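Local coordinates for protein peptidyl tryptophan dihydroxylase (Pseudomonas putida, PDB 7CTQ) that uses bound FAD to dihydroxylate a peptidyl tryptophan, a step essential for biogenesis of the tryptophylquinone cofactor of quinohemoprotein amine dehydrogenase, at residues A135-E140 against N290-R295; P286-T291 against R303-Q308; A353-V358 against R399-G404; A409-L414 against R420-W425. All coordinates share one frame; numbering follows the deposited sequence.

Contact 1 of 4, residues A135-E140 against N290-R295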
loop_
_atom_site.group_PDB
_atom_site.type_symbol
_atom_site.label_atom_id
_atom_site.label_comp_id
_atom_site.label_asym_id
_atom_site.label_seq_id
_atom_site.Cartn_x
_atom_site.Cartn_y
_atom_site.Cartn_z
ATOM N N ALA A 135 12.079 -19.618 12.684
ATOM C CA ALA A 135 11.199 -19.566 11.525
ATOM C C ALA A 135 11.855 -20.282 10.360
ATOM O O ALA A 135 13.022 -20.027 10.046
ATOM C CB ALA A 135 10.871 -18.123 11.135
ATOM N N ASP A 136 11.108 -21.197 9.735
ATOM C CA ASP A 136 11.506 -21.729 8.439
ATOM C C ASP A 136 11.205 -20.744 7.319
ATOM O O ASP A 136 11.896 -20.753 6.292
ATOM C CB ASP A 136 10.796 -23.053 8.163
ATOM C CG ASP A 136 11.286 -24.173 9.061
ATOM O OD1 ASP A 136 12.496 -24.498 9.014
ATOM O OD2 ASP A 136 10.457 -24.715 9.823
ATOM N N PHE A 137 10.179 -19.906 7.506
ATOM C CA PHE A 137 9.809 -18.858 6.560
ATOM C C PHE A 137 9.418 -17.594 7.311
ATOM O O PHE A 137 8.604 -17.640 8.241
ATOM C CB PHE A 137 8.651 -19.281 5.645
ATOM C CG PHE A 137 8.514 -18.408 4.423
ATOM C CD1 PHE A 137 7.919 -17.155 4.510
ATOM C CD2 PHE A 137 9.024 -18.826 3.202
ATOM C CE1 PHE A 137 7.813 -16.338 3.381
ATOM C CE2 PHE A 137 8.922 -18.018 2.069
ATOM C CZ PHE A 137 8.324 -16.777 2.162
ATOM N N LEU A 138 9.964 -16.465 6.874
ATOM C CA LEU A 138 9.749 -15.177 7.514
ATOM C C LEU A 138 8.968 -14.238 6.595
ATOM O O LEU A 138 9.378 -13.997 5.456
ATOM C CB LEU A 138 11.093 -14.551 7.888
ATOM C CG LEU A 138 11.020 -13.257 8.695
ATOM C CD1 LEU A 138 10.721 -13.619 10.124
ATOM C CD2 LEU A 138 12.327 -12.480 8.593
ATOM N N VAL A 139 7.860 -13.689 7.093
ATOM C CA VAL A 139 7.169 -12.584 6.432
ATOM C C VAL A 139 7.567 -11.291 7.136
ATOM O O VAL A 139 7.265 -11.102 8.319
ATOM C CB VAL A 139 5.644 -12.767 6.451
ATOM C CG1 VAL A 139 4.960 -11.614 5.727
ATOM C CG2 VAL A 139 5.239 -14.115 5.870
ATOM N N GLU A 140 8.226 -10.392 6.406
ATOM C CA GLU A 140 8.609 -9.083 6.931
ATOM C C GLU A 140 7.483 -8.099 6.650
ATOM O O GLU A 140 7.221 -7.745 5.493
ATOM C CB GLU A 140 9.914 -8.605 6.305
ATOM C CG GLU A 140 10.214 -7.163 6.619
ATOM C CD GLU A 140 10.415 -6.965 8.094
ATOM O OE1 GLU A 140 11.468 -7.411 8.592
ATOM O OE2 GLU A 140 9.528 -6.383 8.750
ATOM N N ASN A 290 3.164 -19.904 -0.701
ATOM C CA ASN A 290 2.732 -21.269 -0.980
ATOM C C ASN A 290 3.613 -21.921 -2.041
ATOM O O ASN A 290 3.974 -23.105 -1.928
ATOM C CB ASN A 290 1.259 -21.256 -1.412
ATOM C CG ASN A 290 0.693 -22.641 -1.603
ATOM O OD1 ASN A 290 0.756 -23.482 -0.700
ATOM N ND2 ASN A 290 0.136 -22.896 -2.789
ATOM N N THR A 291 4.000 -21.156 -3.064
ATOM C CA THR A 291 4.926 -21.681 -4.058
ATOM C C THR A 291 6.304 -21.898 -3.450
ATOM O O THR A 291 6.933 -22.936 -3.682
ATOM C CB THR A 291 5.008 -20.745 -5.262
ATOM O OG1 THR A 291 3.680 -20.358 -5.654
ATOM C CG2 THR A 291 5.709 -21.455 -6.446
ATOM N N LEU A 292 6.769 -20.951 -2.641
ATOM C CA LEU A 292 8.112 -21.051 -2.098
ATOM C C LEU A 292 8.256 -22.284 -1.210
ATOM O O LEU A 292 9.351 -22.857 -1.113
ATOM C CB LEU A 292 8.451 -19.772 -1.326
ATOM C CG LEU A 292 8.717 -18.524 -2.193
ATOM C CD1 LEU A 292 8.939 -17.302 -1.336
ATOM C CD2 LEU A 292 9.908 -18.724 -3.126
ATOM N N LEU A 293 7.157 -22.725 -0.592
ATOM C CA LEU A 293 7.154 -23.840 0.354
ATOM C C LEU A 293 6.799 -25.177 -0.286
ATOM O O LEU A 293 7.439 -26.186 0.030
ATOM C CB LEU A 293 6.187 -23.541 1.499
ATOM C CG LEU A 293 6.597 -22.330 2.341
ATOM C CD1 LEU A 293 5.528 -21.961 3.344
ATOM C CD2 LEU A 293 7.920 -22.588 3.043
ATOM N N ARG A 294 5.806 -25.210 -1.178
ATOM C CA ARG A 294 5.350 -26.437 -1.829
ATOM C C ARG A 294 6.126 -26.792 -3.092
ATOM O O ARG A 294 6.288 -27.981 -3.392
ATOM C CB ARG A 294 3.863 -26.335 -2.191
ATOM C CG ARG A 294 2.921 -26.215 -1.005
ATOM C CD ARG A 294 3.279 -27.186 0.111
ATOM N NE ARG A 294 2.158 -27.316 1.033
ATOM C CZ ARG A 294 2.272 -27.447 2.350
ATOM N NH1 ARG A 294 3.473 -27.477 2.918
ATOM N NH2 ARG A 294 1.177 -27.548 3.100
ATOM N N ARG A 295 6.579 -25.814 -3.872
ATOM C CA ARG A 295 7.407 -26.086 -5.047
ATOM C C ARG A 295 8.620 -25.150 -5.038
ATOM O O ARG A 295 8.768 -24.272 -5.899
ATOM C CB ARG A 295 6.571 -25.993 -6.331
ATOM C CG ARG A 295 5.490 -27.130 -6.432
ATOM C CD ARG A 295 5.066 -27.496 -7.886
ATOM N NE ARG A 295 6.178 -28.003 -8.677
ATOM C CZ ARG A 295 6.149 -28.236 -9.989
ATOM N NH1 ARG A 295 5.054 -28.001 -10.707
ATOM N NH2 ARG A 295 7.230 -28.696 -10.597
#

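Contact 2 of 4, residues P286-T291 against R303-Q308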
loop_
_atom_site.group_PDB
_atom_site.type_symbol
_atom_site.label_atom_id
_atom_site.label_comp_id
_atom_site.label_asym_id
_atom_site.label_seq_id
_atom_site.Cartn_x
_atom_site.Cartn_y
_atom_site.Cartn_z
ATOM N N PRO A 286 0.316 -14.638 -0.070
ATOM C CA PRO A 286 0.147 -16.050 0.320
ATOM C C PRO A 286 0.407 -17.053 -0.800
ATOM O O PRO A 286 0.985 -18.110 -0.526
ATOM C CB PRO A 286 -1.306 -16.102 0.821
ATOM C CG PRO A 286 -1.568 -14.740 1.322
ATOM C CD PRO A 286 -0.831 -13.821 0.378
ATOM N N VAL A 287 0.021 -16.771 -2.053
ATOM C CA VAL A 287 0.314 -17.764 -3.083
ATOM C C VAL A 287 1.808 -17.788 -3.399
ATOM O O VAL A 287 2.347 -18.833 -3.804
ATOM C CB VAL A 287 -0.524 -17.556 -4.364
ATOM C CG1 VAL A 287 -1.974 -18.013 -4.155
ATOM C CG2 VAL A 287 -0.472 -16.104 -4.823
ATOM N N VAL A 288 2.498 -16.655 -3.260
ATOM C CA VAL A 288 3.941 -16.661 -3.496
ATOM C C VAL A 288 4.620 -17.536 -2.446
ATOM O O VAL A 288 5.431 -18.416 -2.767
ATOM C CB VAL A 288 4.496 -15.221 -3.509
ATOM C CG1 VAL A 288 6.028 -15.216 -3.508
ATOM C CG2 VAL A 288 3.979 -14.449 -4.761
ATOM N N ILE A 289 4.254 -17.331 -1.178
ATOM C CA ILE A 289 4.757 -18.166 -0.081
ATOM C C ILE A 289 4.417 -19.634 -0.326
ATOM O O ILE A 289 5.266 -20.523 -0.186
ATOM C CB ILE A 289 4.189 -17.652 1.253
ATOM C CG1 ILE A 289 4.650 -16.210 1.472
ATOM C CG2 ILE A 289 4.587 -18.554 2.447
ATOM C CD1 ILE A 289 3.947 -15.483 2.595
ATOM N N ASN A 290 3.164 -19.904 -0.701
ATOM C CA ASN A 290 2.732 -21.269 -0.980
ATOM C C ASN A 290 3.613 -21.921 -2.041
ATOM O O ASN A 290 3.974 -23.105 -1.928
ATOM C CB ASN A 290 1.259 -21.256 -1.412
ATOM C CG ASN A 290 0.693 -22.641 -1.603
ATOM O OD1 ASN A 290 0.756 -23.482 -0.700
ATOM N ND2 ASN A 290 0.136 -22.896 -2.789
ATOM N N THR A 291 4.000 -21.156 -3.064
ATOM C CA THR A 291 4.926 -21.681 -4.058
ATOM C C THR A 291 6.304 -21.898 -3.450
ATOM O O THR A 291 6.933 -22.936 -3.682
ATOM C CB THR A 291 5.008 -20.745 -5.262
ATOM O OG1 THR A 291 3.680 -20.358 -5.654
ATOM C CG2 THR A 291 5.709 -21.455 -6.446
ATOM N N ARG A 303 9.639 -15.516 -7.041
ATOM C CA ARG A 303 10.267 -14.261 -6.646
ATOM C C ARG A 303 10.006 -13.182 -7.683
ATOM O O ARG A 303 9.683 -12.040 -7.333
ATOM C CB ARG A 303 11.773 -14.445 -6.434
ATOM C CG ARG A 303 12.139 -15.287 -5.190
ATOM C CD ARG A 303 13.585 -15.824 -5.248
ATOM N NE ARG A 303 14.540 -14.782 -4.880
ATOM C CZ ARG A 303 15.818 -14.993 -4.581
ATOM N NH1 ARG A 303 16.592 -13.964 -4.263
ATOM N NH2 ARG A 303 16.323 -16.223 -4.603
ATOM N N GLN A 304 10.125 -13.539 -8.967
ATOM C CA GLN A 304 9.865 -12.573 -10.027
ATOM C C GLN A 304 8.413 -12.114 -9.995
ATOM O O GLN A 304 8.121 -10.927 -10.177
ATOM C CB GLN A 304 10.211 -13.180 -11.383
ATOM C CG GLN A 304 9.969 -12.204 -12.545
ATOM C CD GLN A 304 10.218 -12.828 -13.907
ATOM O OE1 GLN A 304 10.951 -13.801 -14.017
ATOM N NE2 GLN A 304 9.601 -12.264 -14.954
ATOM N N PHE A 305 7.488 -13.036 -9.724
ATOM C CA PHE A 305 6.083 -12.654 -9.667
ATOM C C PHE A 305 5.850 -11.576 -8.609
ATOM O O PHE A 305 5.171 -10.571 -8.868
ATOM C CB PHE A 305 5.210 -13.888 -9.394
ATOM C CG PHE A 305 3.746 -13.597 -9.461
ATOM C CD1 PHE A 305 3.059 -13.157 -8.332
ATOM C CD2 PHE A 305 3.059 -13.720 -10.660
ATOM C CE1 PHE A 305 1.709 -12.839 -8.393
ATOM C CE2 PHE A 305 1.698 -13.423 -10.732
ATOM C CZ PHE A 305 1.025 -12.971 -9.597
ATOM N N HIS A 306 6.424 -11.748 -7.419
ATOM C CA HIS A 306 6.190 -10.780 -6.352
ATOM C C HIS A 306 6.883 -9.445 -6.629
ATOM O O HIS A 306 6.277 -8.383 -6.460
ATOM C CB HIS A 306 6.649 -11.345 -5.002
ATOM C CG HIS A 306 6.212 -10.519 -3.833
ATOM N ND1 HIS A 306 4.883 -10.290 -3.540
ATOM C CD2 HIS A 306 6.926 -9.859 -2.888
ATOM C CE1 HIS A 306 4.799 -9.519 -2.468
ATOM N NE2 HIS A 306 6.025 -9.253 -2.048
ATOM N N GLN A 307 8.159 -9.484 -7.027
ATOM C CA GLN A 307 8.888 -8.249 -7.308
ATOM C C GLN A 307 8.157 -7.407 -8.342
ATOM O O GLN A 307 7.916 -6.214 -8.136
ATOM C CB GLN A 307 10.294 -8.564 -7.818
ATOM C CG GLN A 307 11.294 -8.981 -6.780
ATOM C CD GLN A 307 12.378 -9.846 -7.381
ATOM O OE1 GLN A 307 12.901 -9.547 -8.456
ATOM N NE2 GLN A 307 12.684 -10.953 -6.718
ATOM N N GLN A 308 7.807 -8.018 -9.471
ATOM C CA GLN A 308 7.216 -7.259 -10.566
ATOM C C GLN A 308 5.822 -6.745 -10.218
ATOM O O GLN A 308 5.463 -5.624 -10.599
ATOM C CB GLN A 308 7.203 -8.123 -11.824
ATOM C CG GLN A 308 8.620 -8.499 -12.259
ATOM C CD GLN A 308 8.631 -9.256 -13.568
ATOM O OE1 GLN A 308 7.743 -10.054 -13.837
ATOM N NE2 GLN A 308 9.628 -8.990 -14.399
#

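Contact 3 of 4, residues A353-V358 against R399-G404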
loop_
_atom_site.group_PDB
_atom_site.type_symbol
_atom_site.label_atom_id
_atom_site.label_comp_id
_atom_site.label_asym_id
_atom_site.label_seq_id
_atom_site.Cartn_x
_atom_site.Cartn_y
_atom_site.Cartn_z
ATOM N N ALA A 353 -2.417 2.038 -26.581
ATOM C CA ALA A 353 -2.114 0.774 -27.240
ATOM C C ALA A 353 -1.021 0.942 -28.295
ATOM O O ALA A 353 -0.845 2.012 -28.886
ATOM C CB ALA A 353 -3.372 0.189 -27.898
ATOM N N ASP A 354 -0.290 -0.143 -28.535
ATOM C CA ASP A 354 0.689 -0.200 -29.618
ATOM C C ASP A 354 0.766 -1.665 -30.042
ATOM O O ASP A 354 1.601 -2.426 -29.538
ATOM C CB ASP A 354 2.050 0.337 -29.196
ATOM C CG ASP A 354 3.059 0.363 -30.350
ATOM O OD1 ASP A 354 2.735 -0.108 -31.469
ATOM O OD2 ASP A 354 4.179 0.865 -30.133
ATOM N N TRP A 355 -0.105 -2.041 -30.983
ATOM C CA TRP A 355 -0.167 -3.436 -31.395
ATOM C C TRP A 355 1.159 -3.902 -31.970
ATOM O O TRP A 355 1.528 -5.068 -31.796
ATOM C CB TRP A 355 -1.288 -3.663 -32.410
ATOM C CG TRP A 355 -1.338 -5.097 -32.839
ATOM C CD1 TRP A 355 -0.923 -5.613 -34.030
ATOM C CD2 TRP A 355 -1.768 -6.213 -32.045
ATOM N NE1 TRP A 355 -1.097 -6.978 -34.040
ATOM C CE2 TRP A 355 -1.615 -7.371 -32.834
ATOM C CE3 TRP A 355 -2.280 -6.340 -30.752
ATOM C CZ2 TRP A 355 -1.962 -8.644 -32.374
ATOM C CZ3 TRP A 355 -2.627 -7.604 -30.290
ATOM C CH2 TRP A 355 -2.466 -8.739 -31.103
ATOM N N SER A 356 1.898 -3.000 -32.625
ATOM C CA SER A 356 3.177 -3.367 -33.226
ATOM C C SER A 356 4.187 -3.834 -32.184
ATOM O O SER A 356 5.083 -4.620 -32.506
ATOM C CB SER A 356 3.742 -2.183 -34.029
ATOM O OG SER A 356 4.275 -1.176 -33.182
ATOM N N ALA A 357 4.044 -3.390 -30.934
ATOM C CA ALA A 357 4.973 -3.714 -29.861
ATOM C C ALA A 357 4.547 -4.917 -29.023
ATOM O O ALA A 357 5.267 -5.274 -28.083
ATOM C CB ALA A 357 5.148 -2.497 -28.938
ATOM N N VAL A 358 3.406 -5.544 -29.327
ATOM C CA VAL A 358 2.904 -6.654 -28.518
ATOM C C VAL A 358 3.817 -7.863 -28.680
ATOM O O VAL A 358 4.254 -8.191 -29.791
ATOM C CB VAL A 358 1.460 -6.990 -28.930
ATOM C CG1 VAL A 358 1.059 -8.328 -28.398
ATOM C CG2 VAL A 358 0.486 -5.890 -28.475
ATOM N N ARG A 399 0.167 -15.488 -31.513
ATOM C CA ARG A 399 1.165 -16.121 -32.369
ATOM C C ARG A 399 0.625 -16.282 -33.785
ATOM O O ARG A 399 1.273 -15.876 -34.759
ATOM C CB ARG A 399 1.578 -17.482 -31.784
ATOM C CG ARG A 399 2.739 -17.427 -30.800
ATOM C CD ARG A 399 3.077 -18.839 -30.330
ATOM N NE ARG A 399 4.317 -18.912 -29.562
ATOM C CZ ARG A 399 5.537 -18.910 -30.097
ATOM N NH1 ARG A 399 5.700 -18.815 -31.417
ATOM N NH2 ARG A 399 6.602 -18.994 -29.305
ATOM N N GLU A 400 -0.578 -16.858 -33.919
ATOM C CA GLU A 400 -1.137 -17.052 -35.261
ATOM C C GLU A 400 -1.385 -15.714 -35.951
ATOM O O GLU A 400 -1.051 -15.547 -37.131
ATOM C CB GLU A 400 -2.424 -17.874 -35.190
ATOM C CG GLU A 400 -2.201 -19.344 -34.844
ATOM C CD GLU A 400 -3.445 -20.201 -35.050
ATOM O OE1 GLU A 400 -4.566 -19.643 -35.083
ATOM O OE2 GLU A 400 -3.298 -21.436 -35.187
ATOM N N LEU A 401 -1.938 -14.735 -35.224
ATOM C CA LEU A 401 -2.160 -13.411 -35.818
ATOM C C LEU A 401 -0.855 -12.792 -36.289
ATOM O O LEU A 401 -0.789 -12.221 -37.385
ATOM C CB LEU A 401 -2.844 -12.470 -34.820
ATOM C CG LEU A 401 -4.309 -12.729 -34.461
ATOM C CD1 LEU A 401 -4.717 -11.919 -33.231
ATOM C CD2 LEU A 401 -5.222 -12.422 -35.646
ATOM N N GLN A 402 0.198 -12.886 -35.476
ATOM C CA GLN A 402 1.477 -12.333 -35.880
ATOM C C GLN A 402 2.087 -13.121 -37.031
ATOM O O GLN A 402 2.924 -12.577 -37.756
ATOM C CB GLN A 402 2.422 -12.276 -34.679
ATOM C CG GLN A 402 1.930 -11.320 -33.571
ATOM C CD GLN A 402 2.904 -11.191 -32.408
ATOM O OE1 GLN A 402 3.525 -12.173 -31.987
ATOM N NE2 GLN A 402 3.029 -9.977 -31.871
ATOM N N ALA A 403 1.668 -14.372 -37.228
ATOM C CA ALA A 403 2.075 -15.170 -38.377
ATOM C C ALA A 403 1.226 -14.906 -39.615
ATOM O O ALA A 403 1.436 -15.568 -40.638
ATOM C CB ALA A 403 2.017 -16.663 -38.037
ATOM N N GLY A 404 0.271 -13.980 -39.550
ATOM C CA GLY A 404 -0.524 -13.624 -40.710
ATOM C C GLY A 404 -1.808 -14.402 -40.913
ATOM O O GLY A 404 -2.454 -14.235 -41.957
HETATM O O HOH W 1 -1.041 -8.913 -36.473
#

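Contact 4 of 4, residues A409-L414 against R420-W425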
loop_
_atom_site.group_PDB
_atom_site.type_symbol
_atom_site.label_atom_id
_atom_site.label_comp_id
_atom_site.label_asym_id
_atom_site.label_seq_id
_atom_site.Cartn_x
_atom_site.Cartn_y
_atom_site.Cartn_z
ATOM N N ALA A 409 -10.354 -16.839 -38.914
ATOM C CA ALA A 409 -9.880 -18.217 -38.786
ATOM C C ALA A 409 -9.285 -18.487 -37.405
ATOM O O ALA A 409 -9.486 -19.570 -36.839
ATOM C CB ALA A 409 -8.849 -18.515 -39.878
ATOM N N VAL A 410 -8.545 -17.518 -36.851
ATOM C CA VAL A 410 -7.849 -17.719 -35.579
ATOM C C VAL A 410 -8.835 -18.047 -34.465
ATOM O O VAL A 410 -8.572 -18.905 -33.610
ATOM C CB VAL A 410 -6.998 -16.478 -35.240
ATOM C CG1 VAL A 410 -6.449 -16.559 -33.825
ATOM C CG2 VAL A 410 -5.864 -16.326 -36.240
ATOM N N VAL A 411 -9.999 -17.400 -34.474
ATOM C CA VAL A 411 -10.972 -17.538 -33.397
ATOM C C VAL A 411 -12.111 -18.491 -33.760
ATOM O O VAL A 411 -13.046 -18.660 -32.968
ATOM C CB VAL A 411 -11.517 -16.158 -32.994
ATOM C CG1 VAL A 411 -10.362 -15.192 -32.786
ATOM C CG2 VAL A 411 -12.451 -15.624 -34.064
ATOM N N SER A 412 -12.048 -19.132 -34.927
ATOM C CA SER A 412 -13.173 -19.929 -35.408
ATOM C C SER A 412 -13.477 -21.137 -34.527
ATOM O O SER A 412 -14.570 -21.704 -34.633
ATOM C CB SER A 412 -12.899 -20.400 -36.830
ATOM O OG SER A 412 -11.867 -21.365 -36.817
ATOM N N GLY A 413 -12.550 -21.545 -33.662
ATOM C CA GLY A 413 -12.800 -22.699 -32.830
ATOM C C GLY A 413 -13.529 -22.420 -31.536
ATOM O O GLY A 413 -13.979 -23.365 -30.877
ATOM N N LEU A 414 -13.647 -21.154 -31.145
ATOM C CA LEU A 414 -14.280 -20.808 -29.885
ATOM C C LEU A 414 -15.780 -20.628 -30.089
ATOM O O LEU A 414 -16.272 -20.541 -31.213
ATOM C CB LEU A 414 -13.659 -19.533 -29.303
ATOM C CG LEU A 414 -12.138 -19.510 -29.117
ATOM C CD1 LEU A 414 -11.582 -18.078 -29.209
ATOM C CD2 LEU A 414 -11.769 -20.165 -27.801
ATOM N N ARG A 420 -16.349 -13.136 -29.555
ATOM C CA ARG A 420 -16.580 -11.705 -29.395
ATOM C C ARG A 420 -15.752 -11.146 -28.249
ATOM O O ARG A 420 -15.282 -10.004 -28.319
ATOM C CB ARG A 420 -18.072 -11.424 -29.172
ATOM C CG ARG A 420 -18.945 -11.608 -30.422
ATOM C CD ARG A 420 -20.393 -11.153 -30.189
ATOM N NE ARG A 420 -20.996 -11.814 -29.030
ATOM C CZ ARG A 420 -21.695 -12.949 -29.092
ATOM N NH1 ARG A 420 -21.877 -13.559 -30.264
ATOM N NH2 ARG A 420 -22.204 -13.481 -27.983
ATOM N N MET A 421 -15.543 -11.949 -27.205
ATOM C CA MET A 421 -14.683 -11.541 -26.102
ATOM C C MET A 421 -13.249 -11.327 -26.575
ATOM O O MET A 421 -12.610 -10.329 -26.222
ATOM C CB MET A 421 -14.740 -12.593 -24.998
ATOM C CG MET A 421 -13.902 -12.315 -23.772
ATOM S SD MET A 421 -13.778 -13.788 -22.715
ATOM C CE MET A 421 -13.193 -15.017 -23.892
ATOM N N VAL A 422 -12.732 -12.248 -27.391
ATOM C CA VAL A 422 -11.353 -12.128 -27.850
ATOM C C VAL A 422 -11.199 -10.928 -28.775
ATOM O O VAL A 422 -10.192 -10.210 -28.714
ATOM C CB VAL A 422 -10.905 -13.436 -28.525
ATOM C CG1 VAL A 422 -9.707 -13.183 -29.439
ATOM C CG2 VAL A 422 -10.614 -14.495 -27.455
ATOM N N ARG A 423 -12.194 -10.687 -29.635
ATOM C CA ARG A 423 -12.144 -9.547 -30.549
ATOM C C ARG A 423 -12.107 -8.219 -29.803
ATOM O O ARG A 423 -11.410 -7.284 -30.216
ATOM C CB ARG A 423 -13.351 -9.571 -31.482
ATOM C CG ARG A 423 -13.334 -10.695 -32.484
ATOM C CD ARG A 423 -14.550 -10.613 -33.396
ATOM N NE ARG A 423 -14.451 -11.557 -34.507
ATOM C CZ ARG A 423 -13.845 -11.302 -35.664
ATOM N NH1 ARG A 423 -13.277 -10.125 -35.881
ATOM N NH2 ARG A 423 -13.817 -12.226 -36.613
ATOM N N ARG A 424 -12.891 -8.101 -28.734
ATOM C CA ARG A 424 -12.892 -6.870 -27.947
ATOM C C ARG A 424 -11.538 -6.626 -27.294
ATOM O O ARG A 424 -11.064 -5.490 -27.247
ATOM C CB ARG A 424 -13.987 -6.931 -26.887
ATOM C CG ARG A 424 -15.393 -6.797 -27.442
ATOM C CD ARG A 424 -16.374 -6.483 -26.328
ATOM N NE ARG A 424 -16.286 -7.446 -25.228
ATOM C CZ ARG A 424 -16.965 -8.590 -25.180
ATOM N NH1 ARG A 424 -17.779 -8.922 -26.179
ATOM N NH2 ARG A 424 -16.822 -9.410 -24.142
ATOM N N TRP A 425 -10.907 -7.677 -26.762
ATOM C CA TRP A 425 -9.571 -7.514 -26.193
ATOM C C TRP A 425 -8.586 -7.027 -27.251
ATOM O O TRP A 425 -7.814 -6.094 -27.014
ATOM C CB TRP A 425 -9.097 -8.834 -25.570
ATOM C CG TRP A 425 -7.825 -8.710 -24.791
ATOM C CD1 TRP A 425 -7.699 -8.344 -23.482
ATOM C CD2 TRP A 425 -6.495 -8.944 -25.273
ATOM N NE1 TRP A 425 -6.369 -8.338 -23.120
ATOM C CE2 TRP A 425 -5.613 -8.705 -24.202
ATOM C CE3 TRP A 425 -5.964 -9.342 -26.511
ATOM C CZ2 TRP A 425 -4.223 -8.847 -24.327
ATOM C CZ3 TRP A 425 -4.584 -9.483 -26.633
ATOM C CH2 TRP A 425 -3.733 -9.239 -25.545
#

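Contact 1 of 4, residues A135-E140 against N290-R295
Phe137 meets Leu292 and Leu293 with one side of its ring. Leu292 CD1 sits at the ring edge, near the ring plane, 3.5 Å from Phe137 CE2. Leu292 CD1 is also 3.6 Å from Phe137 CZ, so it sits beside the CE2-CZ bond. Leu292 CB adds a looser touch on Phe137 CE2 at 3.9 Å. The two side chains cross at about a right angle. Leu293 comes in obliquely: Leu293 CD2 lies 3.9 Å from Phe137 CD2. The contact is apolar and mostly buried. Phe137 CG is anti to its backbone N (chi1 -163°), which carries the ring out from the strand to the helix. Leu293 reaches the ring with the end of its side chain. An alanine in place of Phe137 would take away the ring and would probably open a gap in front of Leu292 and Leu293. Further out, Phe137 also packs on Ile258, and its backbone pairs with Arg7 and Val9. Leu293 leans on Ile8 and Tyr29 as well. Strand 137-140 lies between strands 8-11 and 257-259, and the last turn of helix 285-294 packs on this part of the sheet. Such helix-on-sheet packing is consistent with a Rossmann-type FAD-binding domain, as in related flavoprotein monooxygenases.

Contact 2 of 4, residues P286-T291 against R303-Q308
Val288 turns both its methyl groups to helix 299-327, where they overlap Phe305 and His306. Val288 CG2 is 3.9 Å from Phe305 CD1 and approaches that ring obliquely. Val288 CG2 also lies 4.1 Å from His306 CB, while Val288 CG1 lies 4.2 Å from that carbon. The valine therefore straddles the first side-chain carbon of His306. With Val288 CG1 anti to the backbone N (chi1 170°), CG2 is left anti to the carbonyl carbon, and both branches face the second helix. Val288 and His306 cross at about a right angle. The imidazole is held elsewhere: His306 NE2 is hydrogen-bonded to Arg259 O. Ile258 of strand 257-259 touches both Val288 and His306, so helices 285-294 and 299-327 meet over the edge of the sheet. Phe305 continues outward onto Pro364 and Leu366. Within the first helix, Thr291 OG1 gives a 2.7 Å hydrogen bond to Val287 O. Thr291 N reaches that oxygen from the opposite face of its carbonyl plane. The side chain of His306 is about 11 Å from the bound FAD. The chemistry across the two helices is apolar, so their fit rests on shape, and His306 NE2 finds its partner on strand 257-259 instead.

Contact 3 of 4, residues A353-V358 against R399-G404
Gln402 reaches across from the last turn of helix 395-402 to the loop at Val358. The helix closes in a Schellman motif at Gly404, whose phi is positive and whose amide bonds back to Leu401 O. Gln402 CG is anti to the carbonyl carbon (chi1 -64°), and the chain runs extended beyond it, bringing the amide to the loop. Gln402 NE2 donates to Val358 O over 3.0 Å. The bond is bent, with an N-H...O angle of 138°. The oxygen lies in the glutamine amide plane, but the nitrogen stands above the carbonyl plane of Val358. Trp355 CG is anti to the backbone N (chi1 179°), which sends the indole toward Leu401. Trp355 CZ2, in the six-membered ring, makes a loose 4.4 Å contact with Leu401 CD1. Val358 CB lies over one indole face, offset toward the rim. Leu426, from helix 416-428, touches both Trp355 and Leu401, so the C-terminal helices and this loop share a small apolar cluster. At the start of the 3-10 turn, Asp354 OD1 receives a 2.5 Å hydrogen bond from Ser356 OG. A water at the indole edge accepts from Trp355 NE1 at 3.1 Å and gives a weak bond to Leu401 O.

Contact 4 of 4, residues A409-L414 against R420-W425
Val411 comes first along segment 409-414 among the residues that touch helix 416-428. Val411 CG1 lies 4.0 Å from Val422 CG1, and the two valines slide past each other in opposite directions. The Val411 torsion (chi1 -49°) sets CG1 toward Val422 and CG2 toward Arg423. Val411 CG2 makes a loose, oblique approach to the guanidinium of Arg423, 4.5 Å from Arg423 NH2. Arg423 NH2 also has a long, weak ion pair with Glu408. Next, Ser412 folds back on the end of helix 407-410: Ser412 OG donates to Ala409 O at 3.0 Å. Ser412 N reaches that oxygen from the same face of its carbonyl plane, so two bonds grip it. Val411 to Leu414 form a type I beta turn, closed by Leu414 N on Val411 O at 3.1 Å. The turn links helix 407-410 to helix 416-428, and its Val411 and Leu414 side chains pack on the second of these. Leu414, at the end of the turn, crosses Val422 at about a right angle. Leu414 CD1 is 4.1 Å from Val422 CG2, so Val422 offers one methyl to each partner. Val392 of strand 392-393 touches both Leu414 and Val422.

In the fold
The contacts fall into two pairs. Contacts 1 and 2 have centres 10 Å apart and share helix 285-294. Its last turn meets strand 137-140, and Val288, one turn earlier, meets helix 299-327. Ile289 joins them by packing on Phe137 and Val139. Contacts 3 and 4 have centres 14 Å apart in the C-terminal region, where helices 395-402 and 407-410 follow each other. Val410 links them through Glu400 and Leu401. The pairs do not touch: even contacts 2 and 3 have nearest atoms about 15 Å apart. Along the chain, contact 3 opens after contacts 1 and 2 close, and contact 4 follows. The first pair probably belongs to the FAD-binding part, the second to a peripheral helical cluster.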